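Long-range contacts in endo-b-1,4-glucanase (Nasutitermes takasagoensis, PDB 1KS8), which probably hydrolyses internal beta-1,4-glucosidic linkages in cellulose and related beta-glucans, as a family 9 glycoside hydrolase: residues Trp98-Phe103 against Ala157-Ala162; Ser109-Tyr114 against Ile142-Pro147. All blocks are in the same frame, centred on the assembly; numbering follows the deposited sequence.

In the fold
Past the earlier helices, the chain reaches helix 89-106, whose segment 98-103 later meets 157-162 of helix 149-165: contact 1 closes a loop of 53 residues. Just past helix 89-106, the segment 109-114 leads into strand 113-117 and pairs with 142-147, closing a shorter loop of 27 residues. Contact 2 therefore lies wholly within the span of contact 1, and the two do not cross. Contact 1 joins two helices in the buried interior, while contact 2 joins the start of strand 113-117 to the end of strand 139-142 and the loop after it, both between the two helices. Their centres are about 17 Å apart, yet they touch, Phe103 O lying 3.5 Å from Phe113 CE1.

Contact 1: Trp98-Phe103 against Ala157-Ala162; sequences WATDYF and AALAAA
The Phe103 ring is met by Leu159 CD2 at its edge, close to the ring plane, and by the Ala158 methyl from an oblique direction, CE2 of Phe103 lying 4.0 Å from CB of Ala158. One face looks onto its own helix, with Ala99 O 3.3 Å above the plane and over its centre. Chi1 of -58° puts CG beside the backbone N, and chi2 of -32° sets the turn of the ring over that carbonyl. Next to it, Thr100 and Leu159 point in opposing directions and overlap alongside one another, Thr100 CB standing 4.0 Å from Leu159 CD2. The closest approach is methyl on methyl, Thr100 CG2 to Ala162 CB at 3.6 Å. These apolar touches join helices 89-106 and 149-165 of the (alpha/alpha)6 barrel of family 9; the local axes approach to 10.2 Å at a signed crossing angle of -125°. On helix 149-165, Ala158 and Ala162 turn their CB methyls to Phe103 and Thr100, and Leu159 reaches further with CD2. No hydrogen bond crosses: Thr100 OG1 bonds instead to Tyr173 OH. Leu177 of helix 171-190 touches both Thr100 and Leu159, and helix 62-78 adds Ala69 against Phe103 and Thr70 against Ala158.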
# COMPACT_ATOMS: atom_id res chain seq x y z
N TRP A 98 11.31 5.82 -0.45
CA TRP A 98 11.90 4.64 0.17
C TRP A 98 11.54 3.41 -0.66
O TRP A 98 12.34 2.48 -0.80
CB TRP A 98 11.41 4.47 1.61
CG TRP A 98 12.27 3.52 2.37
CD1 TRP A 98 12.14 2.17 2.46
CD2 TRP A 98 13.47 3.85 3.09
NE1 TRP A 98 13.19 1.63 3.17
CE2 TRP A 98 14.02 2.65 3.57
CE3 TRP A 98 14.14 5.06 3.36
CZ2 TRP A 98 15.21 2.60 4.31
CZ3 TRP A 98 15.32 5.02 4.09
CH2 TRP A 98 15.84 3.80 4.56
N ALA A 99 10.34 3.41 -1.22
CA ALA A 99 9.89 2.30 -2.04
C ALA A 99 10.48 2.36 -3.45
O ALA A 99 11.01 1.38 -3.95
CB ALA A 99 8.36 2.28 -2.11
N THR A 100 10.40 3.52 -4.09
CA THR A 100 10.91 3.64 -5.46
C THR A 100 12.42 3.47 -5.58
O THR A 100 12.90 2.98 -6.61
CB THR A 100 10.44 4.95 -6.13
OG1 THR A 100 10.83 6.08 -5.35
CG2 THR A 100 8.91 4.95 -6.26
N ASP A 101 13.18 3.87 -4.57
CA ASP A 101 14.63 3.68 -4.63
C ASP A 101 14.89 2.18 -4.73
O ASP A 101 15.80 1.74 -5.43
CB ASP A 101 15.32 4.21 -3.37
CG ASP A 101 15.54 5.70 -3.41
OD1 ASP A 101 15.39 6.31 -4.49
OD2 ASP A 101 15.89 6.26 -2.35
N TYR A 102 14.08 1.40 -4.02
CA TYR A 102 14.21 -0.05 -4.04
C TYR A 102 13.77 -0.62 -5.38
O TYR A 102 14.43 -1.50 -5.93
CB TYR A 102 13.38 -0.66 -2.90
CG TYR A 102 13.30 -2.17 -2.96
CD1 TYR A 102 14.41 -2.96 -2.67
CD2 TYR A 102 12.11 -2.80 -3.32
CE1 TYR A 102 14.34 -4.35 -2.74
CE2 TYR A 102 12.03 -4.19 -3.40
CZ TYR A 102 13.14 -4.96 -3.10
OH TYR A 102 13.06 -6.33 -3.17
N PHE A 103 12.66 -0.13 -5.93
CA PHE A 103 12.20 -0.64 -7.22
C PHE A 103 13.26 -0.43 -8.29
O PHE A 103 13.42 -1.26 -9.19
CB PHE A 103 10.90 0.04 -7.66
CG PHE A 103 9.77 -0.11 -6.68
CD1 PHE A 103 9.66 -1.25 -5.89
CD2 PHE A 103 8.80 0.88 -6.57
CE1 PHE A 103 8.60 -1.40 -5.00
CE2 PHE A 103 7.74 0.74 -5.68
CZ PHE A 103 7.64 -0.41 -4.90
N ALA A 157 3.47 1.68 -12.51
CA ALA A 157 2.51 2.68 -12.06
C ALA A 157 3.07 3.47 -10.89
O ALA A 157 2.96 4.69 -10.84
CB ALA A 157 1.20 2.00 -11.65
N ALA A 158 3.67 2.76 -9.93
CA ALA A 158 4.25 3.41 -8.76
C ALA A 158 5.35 4.38 -9.18
O ALA A 158 5.43 5.50 -8.68
CB ALA A 158 4.81 2.36 -7.80
N LEU A 159 6.20 3.94 -10.10
CA LEU A 159 7.30 4.77 -10.58
C LEU A 159 6.79 5.99 -11.33
O LEU A 159 7.30 7.10 -11.16
CB LEU A 159 8.23 3.94 -11.46
CG LEU A 159 8.99 2.84 -10.72
CD1 LEU A 159 9.62 1.88 -11.72
CD2 LEU A 159 10.06 3.46 -9.83
N ALA A 160 5.77 5.80 -12.16
CA ALA A 160 5.19 6.90 -12.92
C ALA A 160 4.54 7.90 -11.97
O ALA A 160 4.71 9.11 -12.11
CB ALA A 160 4.17 6.37 -13.93
N ALA A 161 3.79 7.39 -10.99
CA ALA A 161 3.14 8.26 -10.02
C ALA A 161 4.21 9.03 -9.25
O ALA A 161 4.08 10.24 -9.03
CB ALA A 161 2.28 7.44 -9.07
N ALA A 162 5.27 8.33 -8.85
CA ALA A 162 6.34 8.98 -8.11
C ALA A 162 7.04 10.05 -8.96
O ALA A 162 7.46 11.07 -8.43
CB ALA A 162 7.36 7.94 -7.64

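Contact 2: Ser109-Tyr114 against Ile142-Pro147; sequences SQNEFY and IDTSRP
Phe113 and Ile142 form an antiparallel hydrogen-bonded pair, each backbone N donating to the other's O. Phe113 N reaches Ile142 O at 3.0 Å, and Ile142 N reaches Phe113 O at 2.8 Å; the N-H...O angles of 169° and 166° show both bonds to be nearly straight. On the side-chain level, Ile142 CG1 comes within 3.9 Å of Phe113 CB. Chi1 of Ile142 (50°) sets CG1 between the backbone N and the carbonyl carbon, and CG1 also rests against Phe113 O. Beyond the pair the backbones stay close: Asp143 CA makes a CA-H...O contact with Asn111 O at 3.4 Å. There a water takes over the bridging, donating to Asn111 O (2.8 Å) and accepting from Thr144 N, while Thr144 CG2 packs on Asn111 CB. In the next shell, each segment is shaped by a turn. A type I turn from Ser109 to Glu112, closed by Glu112 N to Ser109 O, leads into the first, and in the second Asp143 OD1 accepts from Arg146 N at 2.8 Å in an Asx motif and from Ser145 OG, which approaches from above the carboxylate plane. Glu112 OE1 bonds back to Thr108 OG1. Strand 113-117 is the middle strand of a small antiparallel sheet, between 60-61 and 139-142; Leu151 of helix 149-165 touches both Phe113 and Ile142, and helix 171-190 sets Leu184 against Phe113 and Phe187 against Ile142.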
# COMPACT_ATOMS: atom_id res chain seq x y z
N SER A 109 17.60 -5.25 -15.06
CA SER A 109 17.79 -5.18 -16.50
C SER A 109 16.47 -4.66 -17.05
O SER A 109 15.45 -4.74 -16.37
CB SER A 109 18.11 -6.56 -17.09
OG SER A 109 18.59 -6.43 -18.42
N GLN A 110 16.47 -4.13 -18.27
CA GLN A 110 15.24 -3.59 -18.83
C GLN A 110 14.04 -4.53 -18.72
O GLN A 110 12.94 -4.09 -18.36
CB GLN A 110 15.46 -3.16 -20.28
CG GLN A 110 16.29 -1.88 -20.42
CD GLN A 110 17.77 -2.09 -20.11
OE1 GLN A 110 18.49 -1.14 -19.80
NE2 GLN A 110 18.23 -3.33 -20.22
N ASN A 111 14.24 -5.81 -19.00
CA ASN A 111 13.17 -6.79 -18.91
C ASN A 111 13.38 -7.81 -17.80
O ASN A 111 13.05 -8.99 -17.96
CB ASN A 111 13.00 -7.50 -20.25
CG ASN A 111 12.54 -6.57 -21.35
OD1 ASN A 111 11.52 -5.89 -21.22
ND2 ASN A 111 13.29 -6.53 -22.45
N GLU A 112 13.95 -7.36 -16.69
CA GLU A 112 14.19 -8.23 -15.54
C GLU A 112 13.83 -7.43 -14.30
O GLU A 112 14.21 -6.27 -14.17
CB GLU A 112 15.66 -8.66 -15.47
CG GLU A 112 15.93 -9.71 -14.40
CD GLU A 112 17.35 -10.23 -14.42
OE1 GLU A 112 18.24 -9.57 -13.85
OE2 GLU A 112 17.58 -11.29 -15.03
N PHE A 113 13.10 -8.06 -13.39
CA PHE A 113 12.69 -7.36 -12.18
C PHE A 113 12.59 -8.29 -10.98
O PHE A 113 11.90 -9.32 -11.04
CB PHE A 113 11.34 -6.68 -12.41
CG PHE A 113 10.90 -5.82 -11.27
CD1 PHE A 113 11.53 -4.60 -11.02
CD2 PHE A 113 9.88 -6.23 -10.42
CE1 PHE A 113 11.14 -3.81 -9.95
CE2 PHE A 113 9.49 -5.45 -9.34
CZ PHE A 113 10.12 -4.24 -9.10
N TYR A 114 13.26 -7.95 -9.89
CA TYR A 114 13.18 -8.76 -8.69
C TYR A 114 11.91 -8.41 -7.94
O TYR A 114 11.69 -7.26 -7.57
CB TYR A 114 14.42 -8.58 -7.82
CG TYR A 114 15.58 -9.41 -8.31
CD1 TYR A 114 16.37 -8.98 -9.37
CD2 TYR A 114 15.83 -10.67 -7.77
CE1 TYR A 114 17.39 -9.79 -9.89
CE2 TYR A 114 16.84 -11.48 -8.27
CZ TYR A 114 17.62 -11.04 -9.33
OH TYR A 114 18.60 -11.85 -9.83
N ILE A 142 11.27 -11.89 -12.07
CA ILE A 142 10.48 -12.20 -13.24
C ILE A 142 11.37 -11.72 -14.39
O ILE A 142 12.21 -10.83 -14.20
CB ILE A 142 9.11 -11.45 -13.29
CG1 ILE A 142 9.30 -9.95 -13.04
CG2 ILE A 142 8.15 -12.06 -12.28
CD1 ILE A 142 8.02 -9.14 -13.23
N ASP A 143 11.23 -12.34 -15.55
CA ASP A 143 12.01 -11.97 -16.72
C ASP A 143 11.24 -12.38 -17.97
O ASP A 143 10.08 -12.74 -17.88
CB ASP A 143 13.40 -12.63 -16.69
CG ASP A 143 13.35 -14.12 -16.41
OD1 ASP A 143 12.46 -14.80 -16.94
OD2 ASP A 143 14.23 -14.61 -15.67
N THR A 144 11.89 -12.33 -19.13
CA THR A 144 11.19 -12.68 -20.36
C THR A 144 10.70 -14.12 -20.44
O THR A 144 9.71 -14.40 -21.12
CB THR A 144 12.06 -12.38 -21.61
OG1 THR A 144 13.30 -13.09 -21.52
CG2 THR A 144 12.33 -10.89 -21.71
N SER A 145 11.37 -15.04 -19.74
CA SER A 145 10.96 -16.44 -19.75
C SER A 145 9.94 -16.74 -18.66
O SER A 145 9.15 -17.68 -18.77
CB SER A 145 12.18 -17.35 -19.57
OG SER A 145 12.80 -17.15 -18.31
N ARG A 146 9.95 -15.93 -17.61
CA ARG A 146 9.03 -16.07 -16.48
C ARG A 146 8.49 -14.67 -16.21
O ARG A 146 8.98 -13.97 -15.32
CB ARG A 146 9.78 -16.59 -15.25
CG ARG A 146 10.34 -17.99 -15.40
CD ARG A 146 11.28 -18.32 -14.25
NE ARG A 146 11.58 -19.74 -14.17
CZ ARG A 146 10.69 -20.68 -13.84
NH1 ARG A 146 9.44 -20.33 -13.56
NH2 ARG A 146 11.05 -21.95 -13.79
N PRO A 147 7.47 -14.25 -16.97
CA PRO A 147 6.86 -12.92 -16.84
C PRO A 147 6.01 -12.64 -15.60
O PRO A 147 5.75 -13.52 -14.78
CB PRO A 147 6.04 -12.81 -18.12
CG PRO A 147 5.57 -14.20 -18.32
CD PRO A 147 6.81 -15.02 -18.04
O HOH W 1 14.61 -10.95 -19.17